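Local coordinates for protein beta-1,4-mannanase (Bacillus subtilis, PDB 2QHA) that probably hydrolyses internal beta-1,4-mannosidic linkages at random in mannans, galactomannans and glucomannans, at residues D51-A56 with E301-V306; K15-W20 with D329-I334; T57-A62 with K322-N327. One frame throughout, in Å; residues are numbered along the deposited sequence.

Contact 1: residues D51-A56 with E301-V306; sequences DRIRSA and EWSPAV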
loop_
_atom_site.group_PDB
_atom_site.type_symbol
_atom_site.label_atom_id
_atom_site.label_comp_id
_atom_site.label_asym_id
_atom_site.label_seq_id
_atom_site.Cartn_x
_atom_site.Cartn_y
_atom_site.Cartn_z
ATOM N N ASP A 51 18.834 0.922 -3.789
ATOM C CA ASP A 51 20.225 1.272 -4.124
ATOM C C ASP A 51 20.310 2.458 -5.082
ATOM O O ASP A 51 21.182 3.314 -4.915
ATOM C CB ASP A 51 20.976 0.071 -4.711
ATOM C CG ASP A 51 21.179 -1.056 -3.709
ATOM O OD1 ASP A 51 21.061 -0.830 -2.482
ATOM O OD2 ASP A 51 21.466 -2.186 -4.162
ATOM N N ARG A 52 19.428 2.507 -6.086
ATOM C CA ARG A 52 19.365 3.657 -7.015
ATOM C C ARG A 52 19.073 4.940 -6.242
ATOM O O ARG A 52 19.649 5.994 -6.510
ATOM C CB ARG A 52 18.273 3.470 -8.089
ATOM C CG ARG A 52 18.584 2.452 -9.177
ATOM C CD ARG A 52 17.761 2.683 -10.464
ATOM N NE ARG A 52 16.301 2.827 -10.304
ATOM C CZ ARG A 52 15.475 3.044 -11.332
ATOM N NH1 ARG A 52 15.978 3.120 -12.561
ATOM N NH2 ARG A 52 14.159 3.176 -11.156
ATOM N N ILE A 53 18.142 4.849 -5.295
ATOM C CA ILE A 53 17.773 6.005 -4.488
ATOM C C ILE A 53 18.944 6.464 -3.605
ATOM O O ILE A 53 19.233 7.665 -3.524
ATOM C CB ILE A 53 16.498 5.713 -3.654
ATOM C CG1 ILE A 53 15.277 5.540 -4.580
ATOM C CG2 ILE A 53 16.279 6.791 -2.606
ATOM C CD1 ILE A 53 14.735 6.805 -5.210
ATOM N N ARG A 54 19.631 5.511 -2.972
ATOM C CA ARG A 54 20.782 5.842 -2.128
ATOM C C ARG A 54 21.919 6.454 -2.957
ATOM O O ARG A 54 22.568 7.394 -2.511
ATOM C CB ARG A 54 21.255 4.617 -1.350
ATOM C CG ARG A 54 22.268 4.934 -0.240
ATOM C CD ARG A 54 22.472 3.764 0.707
ATOM N NE ARG A 54 23.234 2.668 0.107
ATOM C CZ ARG A 54 22.698 1.562 -0.407
ATOM N NH1 ARG A 54 21.381 1.384 -0.407
ATOM N NH2 ARG A 54 23.485 0.626 -0.924
ATOM N N SER A 55 22.124 5.944 -4.169
ATOM C CA SER A 55 23.119 6.510 -5.084
ATOM C C SER A 55 22.773 7.953 -5.443
ATOM O O SER A 55 23.651 8.817 -5.528
ATOM C CB SER A 55 23.193 5.658 -6.344
ATOM O OG SER A 55 23.774 4.397 -6.093
ATOM N N ALA A 56 21.487 8.220 -5.644
ATOM C CA ALA A 56 21.050 9.541 -6.070
ATOM C C ALA A 56 21.076 10.565 -4.943
ATOM O O ALA A 56 21.350 11.743 -5.181
ATOM C CB ALA A 56 19.646 9.460 -6.668
ATOM N N GLU A 301 10.338 3.653 -14.520
ATOM C CA GLU A 301 10.335 5.021 -15.074
ATOM C C GLU A 301 9.721 6.060 -14.133
ATOM O O GLU A 301 9.863 7.271 -14.345
ATOM C CB GLU A 301 9.611 5.042 -16.427
ATOM C CG GLU A 301 8.118 4.718 -16.317
ATOM C CD GLU A 301 7.467 4.375 -17.646
ATOM O OE1 GLU A 301 7.673 3.241 -18.146
ATOM O OE2 GLU A 301 6.716 5.230 -18.165
ATOM N N TRP A 302 9.027 5.586 -13.096
ATOM C CA TRP A 302 8.375 6.478 -12.139
ATOM C C TRP A 302 9.278 6.913 -10.984
ATOM O O TRP A 302 8.956 7.851 -10.249
ATOM C CB TRP A 302 7.086 5.825 -11.613
ATOM C CG TRP A 302 6.114 5.590 -12.715
ATOM C CD1 TRP A 302 5.248 6.496 -13.242
ATOM C CD2 TRP A 302 5.951 4.383 -13.472
ATOM N NE1 TRP A 302 4.541 5.931 -14.284
ATOM C CE2 TRP A 302 4.949 4.633 -14.443
ATOM C CE3 TRP A 302 6.544 3.112 -13.421
ATOM C CZ2 TRP A 302 4.535 3.657 -15.364
ATOM C CZ3 TRP A 302 6.128 2.139 -14.341
ATOM C CH2 TRP A 302 5.128 2.424 -15.292
ATOM N N SER A 303 10.431 6.261 -10.858
ATOM C CA SER A 303 11.319 6.506 -9.729
ATOM C C SER A 303 11.885 7.914 -9.697
ATOM O O SER A 303 12.265 8.456 -10.736
ATOM C CB SER A 303 12.483 5.521 -9.749
ATOM O OG SER A 303 13.411 5.834 -8.714
ATOM N N PRO A 304 11.985 8.495 -8.493
ATOM C CA PRO A 304 12.742 9.741 -8.377
ATOM C C PRO A 304 14.160 9.633 -8.942
ATOM O O PRO A 304 14.700 10.641 -9.408
ATOM C CB PRO A 304 12.782 9.990 -6.870
ATOM C CG PRO A 304 11.527 9.315 -6.348
ATOM C CD PRO A 304 11.395 8.076 -7.205
ATOM N N ALA A 305 14.733 8.427 -8.921
ATOM C CA ALA A 305 16.110 8.237 -9.392
ATOM C C ALA A 305 16.265 8.445 -10.898
ATOM O O ALA A 305 17.377 8.675 -11.382
ATOM C CB ALA A 305 16.639 6.865 -8.990
ATOM N N VAL A 306 15.167 8.354 -11.643
ATOM C CA VAL A 306 15.213 8.587 -13.091
ATOM C C VAL A 306 14.344 9.768 -13.503
ATOM O O VAL A 306 13.984 9.915 -14.673
ATOM C CB VAL A 306 14.864 7.325 -13.930
ATOM C CG1 VAL A 306 15.873 6.216 -13.661
ATOM C CG2 VAL A 306 13.459 6.839 -13.628
#

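Contact 2: residues K15-W20 with D329-I334; sequences KTVMNW and DSLTPI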
loop_
_atom_site.group_PDB
_atom_site.type_symbol
_atom_site.label_atom_id
_atom_site.label_comp_id
_atom_site.label_asym_id
_atom_site.label_seq_id
_atom_site.Cartn_x
_atom_site.Cartn_y
_atom_site.Cartn_z
ATOM N N LYS A 15 1.403 -1.674 17.424
ATOM C CA LYS A 15 0.724 -0.599 18.163
ATOM C C LYS A 15 1.600 0.664 18.224
ATOM O O LYS A 15 1.135 1.776 17.954
ATOM C CB LYS A 15 0.361 -1.051 19.587
ATOM C CG LYS A 15 -0.770 -2.075 19.708
ATOM C CD LYS A 15 -0.920 -2.511 21.172
ATOM C CE LYS A 15 -2.320 -2.992 21.521
ATOM N NZ LYS A 15 -2.694 -4.313 20.948
ATOM N N THR A 16 2.875 0.475 18.549
ATOM C CA THR A 16 3.804 1.601 18.676
ATOM C C THR A 16 4.010 2.315 17.340
ATOM O O THR A 16 3.945 3.541 17.266
ATOM C CB THR A 16 5.142 1.104 19.255
ATOM O OG1 THR A 16 4.901 0.606 20.574
ATOM C CG2 THR A 16 6.193 2.220 19.323
ATOM N N VAL A 17 4.258 1.545 16.288
ATOM C CA VAL A 17 4.450 2.130 14.965
ATOM C C VAL A 17 3.211 2.898 14.482
ATOM O O VAL A 17 3.331 4.016 13.982
ATOM C CB VAL A 17 4.897 1.072 13.933
ATOM C CG1 VAL A 17 4.826 1.632 12.515
ATOM C CG2 VAL A 17 6.314 0.612 14.247
ATOM N N MET A 18 2.025 2.322 14.665
ATOM C CA MET A 18 0.799 2.977 14.202
ATOM C C MET A 18 0.580 4.313 14.919
ATOM O O MET A 18 0.286 5.326 14.288
ATOM C CB MET A 18 -0.414 2.065 14.406
ATOM C CG MET A 18 -1.714 2.649 13.854
ATOM S SD MET A 18 -1.646 2.942 12.080
ATOM C CE MET A 18 -2.243 4.619 11.936
ATOM N N ASN A 19 0.730 4.306 16.239
ATOM C CA ASN A 19 0.553 5.522 17.032
ATOM C C ASN A 19 1.565 6.593 16.617
ATOM O O ASN A 19 1.223 7.771 16.457
ATOM C CB ASN A 19 0.680 5.192 18.523
ATOM C CG ASN A 19 0.379 6.379 19.415
ATOM O OD1 ASN A 19 -0.660 7.022 19.282
ATOM N ND2 ASN A 19 1.285 6.666 20.340
ATOM N N TRP A 20 2.806 6.163 16.406
ATOM C CA TRP A 20 3.881 7.063 16.009
ATOM C C TRP A 20 3.577 7.678 14.639
ATOM O O TRP A 20 3.691 8.893 14.458
ATOM C CB TRP A 20 5.206 6.302 16.024
ATOM C CG TRP A 20 6.426 7.099 15.685
ATOM C CD1 TRP A 20 7.212 7.804 16.551
ATOM C CD2 TRP A 20 7.008 7.258 14.387
ATOM N NE1 TRP A 20 8.263 8.391 15.870
ATOM C CE2 TRP A 20 8.158 8.067 14.540
ATOM C CE3 TRP A 20 6.675 6.785 13.108
ATOM C CZ2 TRP A 20 8.968 8.422 13.462
ATOM C CZ3 TRP A 20 7.483 7.132 12.035
ATOM C CH2 TRP A 20 8.608 7.955 12.215
ATOM N N ASP A 329 17.154 2.310 19.794
ATOM C CA ASP A 329 16.206 1.198 19.697
ATOM C C ASP A 329 14.750 1.581 20.022
ATOM O O ASP A 329 13.869 0.719 20.106
ATOM C CB ASP A 329 16.698 0.012 20.539
ATOM C CG ASP A 329 18.068 -0.483 20.095
ATOM O OD1 ASP A 329 18.250 -0.735 18.883
ATOM O OD2 ASP A 329 18.967 -0.616 20.955
ATOM N N SER A 330 14.510 2.881 20.181
ATOM C CA SER A 330 13.161 3.419 20.335
ATOM C C SER A 330 12.878 4.426 19.227
ATOM O O SER A 330 13.783 5.123 18.775
ATOM C CB SER A 330 13.003 4.097 21.697
ATOM O OG SER A 330 13.126 3.159 22.755
ATOM N N LEU A 331 11.622 4.509 18.790
ATOM C CA LEU A 331 11.249 5.504 17.782
ATOM C C LEU A 331 11.468 6.915 18.327
ATOM O O LEU A 331 11.463 7.135 19.540
ATOM C CB LEU A 331 9.804 5.311 17.312
ATOM C CG LEU A 331 9.464 4.008 16.569
ATOM C CD1 LEU A 331 7.965 3.910 16.351
ATOM C CD2 LEU A 331 10.220 3.884 15.232
ATOM N N THR A 332 11.699 7.873 17.437
ATOM C CA THR A 332 11.895 9.255 17.866
ATOM C C THR A 332 10.623 9.768 18.561
ATOM O O THR A 332 9.519 9.278 18.280
ATOM C CB THR A 332 12.247 10.152 16.679
ATOM O OG1 THR A 332 11.248 9.991 15.670
ATOM C CG2 THR A 332 13.614 9.784 16.099
ATOM N N PRO A 333 10.767 10.728 19.496
ATOM C CA PRO A 333 9.637 11.152 20.324
ATOM C C PRO A 333 8.409 11.596 19.537
ATOM O O PRO A 333 8.511 12.303 18.526
ATOM C CB PRO A 333 10.221 12.321 21.133
ATOM C CG PRO A 333 11.668 11.991 21.229
ATOM C CD PRO A 333 12.007 11.434 19.880
ATOM N N ILE A 334 7.248 11.170 20.017
ATOM C CA ILE A 334 5.980 11.664 19.511
ATOM C C ILE A 334 5.788 13.132 19.902
ATOM O O ILE A 334 6.171 13.553 20.998
ATOM C CB ILE A 334 4.817 10.771 20.013
ATOM C CG1 ILE A 334 4.748 9.488 19.165
ATOM C CG2 ILE A 334 3.472 11.517 20.004
ATOM C CD1 ILE A 334 3.730 8.493 19.638
#

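Contact 3: residues T57-A62 with K322-N327; sequences TGQSPA and KGEIWN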
loop_
_atom_site.group_PDB
_atom_site.type_symbol
_atom_site.label_atom_id
_atom_site.label_comp_id
_atom_site.label_asym_id
_atom_site.label_seq_id
_atom_site.Cartn_x
_atom_site.Cartn_y
_atom_site.Cartn_z
ATOM N N THR A 57 20.774 10.120 -3.722
ATOM C CA THR A 57 20.461 11.032 -2.620
ATOM C C THR A 57 21.318 10.846 -1.370
ATOM O O THR A 57 21.278 11.687 -0.468
ATOM C CB THR A 57 18.981 10.892 -2.171
ATOM O OG1 THR A 57 18.820 9.655 -1.468
ATOM C CG2 THR A 57 18.033 10.936 -3.357
ATOM N N GLY A 58 22.068 9.742 -1.301
ATOM C CA GLY A 58 22.782 9.401 -0.069
ATOM C C GLY A 58 21.913 8.774 1.008
ATOM O O GLY A 58 22.412 8.397 2.067
ATOM N N GLN A 59 20.614 8.649 0.734
ATOM C CA GLN A 59 19.646 8.154 1.712
ATOM C C GLN A 59 18.816 7.036 1.099
ATOM O O GLN A 59 18.693 6.950 -0.119
ATOM C CB GLN A 59 18.718 9.288 2.168
ATOM C CG GLN A 59 19.436 10.465 2.856
ATOM C CD GLN A 59 20.184 10.060 4.124
ATOM O OE1 GLN A 59 19.750 9.179 4.873
ATOM N NE2 GLN A 59 21.316 10.712 4.373
ATOM N N SER A 60 18.228 6.198 1.953
ATOM C CA SER A 60 17.361 5.114 1.494
ATOM C C SER A 60 15.922 5.409 1.866
ATOM O O SER A 60 15.674 6.100 2.846
ATOM C CB SER A 60 17.776 3.782 2.118
ATOM O OG SER A 60 19.075 3.400 1.690
ATOM N N PRO A 61 14.967 4.883 1.085
ATOM C CA PRO A 61 13.571 5.142 1.433
ATOM C C PRO A 61 13.213 4.582 2.808
ATOM O O PRO A 61 13.665 3.488 3.166
ATOM C CB PRO A 61 12.778 4.425 0.331
ATOM C CG PRO A 61 13.735 3.588 -0.410
ATOM C CD PRO A 61 15.123 4.066 -0.134
ATOM N N ALA A 62 12.406 5.315 3.576
ATOM C CA ALA A 62 11.984 4.809 4.881
ATOM C C ALA A 62 11.115 3.554 4.739
ATOM O O ALA A 62 11.254 2.613 5.531
ATOM C CB ALA A 62 11.248 5.875 5.684
ATOM N N LYS A 322 15.196 6.094 5.714
ATOM C CA LYS A 322 15.551 4.872 6.425
ATOM C C LYS A 322 16.511 5.193 7.568
ATOM O O LYS A 322 17.473 5.935 7.370
ATOM C CB LYS A 322 16.198 3.878 5.461
ATOM C CG LYS A 322 16.372 2.461 6.005
ATOM C CD LYS A 322 17.123 1.594 5.002
ATOM C CE LYS A 322 17.178 0.141 5.428
ATOM N NZ LYS A 322 18.091 -0.605 4.495
ATOM N N GLY A 323 16.236 4.642 8.748
ATOM C CA GLY A 323 17.072 4.867 9.922
ATOM C C GLY A 323 16.675 6.068 10.757
ATOM O O GLY A 323 16.944 6.112 11.956
ATOM N N GLU A 324 16.020 7.041 10.130
ATOM C CA GLU A 324 15.758 8.332 10.777
ATOM C C GLU A 324 14.510 8.331 11.645
ATOM O O GLU A 324 14.205 9.326 12.309
ATOM C CB GLU A 324 15.690 9.448 9.733
ATOM C CG GLU A 324 17.005 9.652 9.018
ATOM C CD GLU A 324 16.964 10.730 7.962
ATOM O OE1 GLU A 324 15.861 11.084 7.478
ATOM O OE2 GLU A 324 18.062 11.219 7.611
ATOM N N ILE A 325 13.793 7.212 11.634
ATOM C CA ILE A 325 12.611 7.054 12.470
ATOM C C ILE A 325 13.008 6.616 13.879
ATOM O O ILE A 325 12.186 6.661 14.797
ATOM C CB ILE A 325 11.579 6.095 11.822
ATOM C CG1 ILE A 325 12.086 4.650 11.786
ATOM C CG2 ILE A 325 11.212 6.600 10.420
ATOM C CD1 ILE A 325 11.015 3.619 11.402
ATOM N N TRP A 326 14.281 6.239 14.034
ATOM C CA TRP A 326 14.826 5.702 15.286
ATOM C C TRP A 326 15.764 6.652 16.020
ATOM O O TRP A 326 16.552 7.372 15.401
ATOM C CB TRP A 326 15.611 4.414 15.009
ATOM C CG TRP A 326 14.769 3.332 14.444
ATOM C CD1 TRP A 326 14.675 2.969 13.131
ATOM C CD2 TRP A 326 13.879 2.479 15.167
ATOM N NE1 TRP A 326 13.778 1.935 12.990
ATOM C CE2 TRP A 326 13.276 1.615 14.226
ATOM C CE3 TRP A 326 13.534 2.358 16.519
ATOM C CZ2 TRP A 326 12.342 0.637 14.594
ATOM C CZ3 TRP A 326 12.607 1.386 16.889
ATOM C CH2 TRP A 326 12.022 0.535 15.924
ATOM N N ASN A 327 15.660 6.632 17.347
ATOM C CA ASN A 327 16.710 7.105 18.241
ATOM C C ASN A 327 17.216 5.873 18.973
ATOM O O ASN A 327 16.662 5.479 20.004
ATOM C CB ASN A 327 16.163 8.129 19.236
ATOM C CG ASN A 327 16.166 9.536 18.685
ATOM O OD1 ASN A 327 16.959 9.871 17.801
ATOM N ND2 ASN A 327 15.278 10.377 19.210
HETATM O O HOH W 1 18.597 6.759 4.862
HETATM O O HOH W 2 20.142 9.399 7.594
HETATM O O HOH W 3 18.560 0.301 1.864
#

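Contact 1: residues D51-A56 with E301-V306
The hydroxyl oxygen OG of Ser303, which lies 3.9 Å from CD1 of Ile53, has two polar partners: it accepts from Ala305 N at 2.9 Å (N-H...O 154°), forming an ST turn, and is hydrogen-bonded to the carboxylate of Glu49. In this glycoside hydrolase family 26 TIM barrel, helix 48-57 follows the first barrel strand, and loop 301-306 follows the last, strand 292-297; the contact therefore lies at the seam where the barrel closes. No hydrogen bond joins the segments, which meet through apolar contacts and by the Arg52 guanidinium lying against carbon. Ile53 sends CD1 to the Pro304 ring, 4.1 Å from its CB, while helix 310-315 also touches both, Tyr314 against Ile53 and Leu313 against Pro304. Arg52 CB rests 3.9 Å from Ala305 CB, and a bend at chi3 (-51°) turns the guanidinium so that Ala305 CB lies over one face, with Ser303 and Val306 approaching obliquely. A salt bridge from NH2 to Glu49 and a hydrogen bond to Asp300 O fix this group, so Glu49 engages both Arg52 and Ser303. Both terminal nitrogens sit close against carbon: Arg52 NH2 is 3.2 Å from Ser303 CB, and Arg52 NH1 3.3 Å from Val306 CG1.

Contact 2: residues K15-W20 with D329-I334
Leu331 lies over one face of the Trp20 indole, the two side chains crossing at a slant. Two measurements establish this: Leu331 CB lies 3.9 Å from the centroid of the five-membered ring and 23° off its normal, a CH-pi contact, while Leu331 CD1 stands over the same ring system, 3.6 Å from Trp20 CG and displaced toward the rim. With CG anti to the backbone N (chi1 -178°), the Trp20 side chain extends from the helix toward 329-334, and its edge meets Thr332. There Trp20 NE1 donates to the carbonyl oxygen Thr332 O at 2.9 Å. That oxygen lies almost in the indole plane, yet the N-H...O angle of 131° makes the bond noticeably bent; a second, weak bond runs from NE1 to Thr332 OG1, whose stronger partner is Arg27. The contact joins helix 12-22, which precedes the first strand of the TIM barrel, to the final beta hairpin of strands 326-327 and 330-331 and the tail beyond it. Both segments run on toward the zinc site, where His23 and Glu336 bind the ion together with His1. Around the Leu331 methyl CD1, the helix adds Thr16 CG2 at 3.9 Å and Val17 CG2 at 4.2 Å. Ile334 approaches the indole obliquely, bringing CG1 4.0 Å from Trp20 CD1, and it crosses Asn19 at about a right angle. The Ile334 methyl CD1 comes within 3.1 Å of Asn19 ND2, while the other end of that amide, OD1, accepts from Val3 N.

Contact 3: residues T57-A62 with K322-N327
Gln59 and Ser60 face Lys322 and Glu324 partly through ordered water. Thr57 closes helix 48-57 with an ST turn, its OG1 accepting from Gln59 N at 3.0 Å, and Gly58 then leaves the helix with positive phi. Gln59 is bent at chi2 (-61°), which curls its amide back toward 322-327. Gln59 OE1 ends 3.8 Å from Glu324 OE2. These two acceptors do not bond directly; one water donates to both, and Glu324 OE1 is held separately by Asn321 N. A second water donates to Gln59 OE1 and Lys322 O while accepting from Ser60 N. Ser60 also makes the direct link, since Lys322 N donates to Ser60 O at 2.9 Å and 173°, nearly straight. Hence the Ser60 backbone meets the Lys322 backbone twice, once directly and once through water. This is the alpha-to-beta loop that leads into the second strand, 63-70, of the TIM barrel, joined to the chain just beyond strand 319-320. The contact lies away from the predicted catalytic and substrate-binding residues. The extended Lys322 side chain passes Ser60, with CD 3.7 Å from Ser60 CB, and NZ donates to a third water 2.8 Å away that is also bound to Ser60 OG; Tyr93 adds a cation-pi contact. At Pro61 it is the carbonyl that meets the lysine, with O 3.4 Å from Lys322 CB, and the same oxygen bonds to the Tyr93 hydroxyl. Ala62 CA comes 3.6 Å from Lys322 N, and the Ala62 N bonds to Ser34 OG.

Overall arrangement
All three contacts are partly buried and peripheral, centred 19 or 20 Å from the centre of the chain. Contacts 1 and 3 share one run of chain, helix 48-57 passing into loop 57-62, and touch where Ile53 CG2 packs 3.9 Å from Pro61 CD. Contacts 2 and 3 share the terminal hairpin, with a probable hydrogen bond from Thr332 N to Ile325 O (2.9 Å), and Ile325 lies against Trp20 and Leu331. Contacts 1 and 2 stay about 17 Å apart at nearest atoms. The chemistry differs: apolar contacts and an arginine held by Glu49 in contact 1, an aromatic face and indole N-H, with Asn19 close to the zinc site, in contact 2, backbone and water bridges in contact 3.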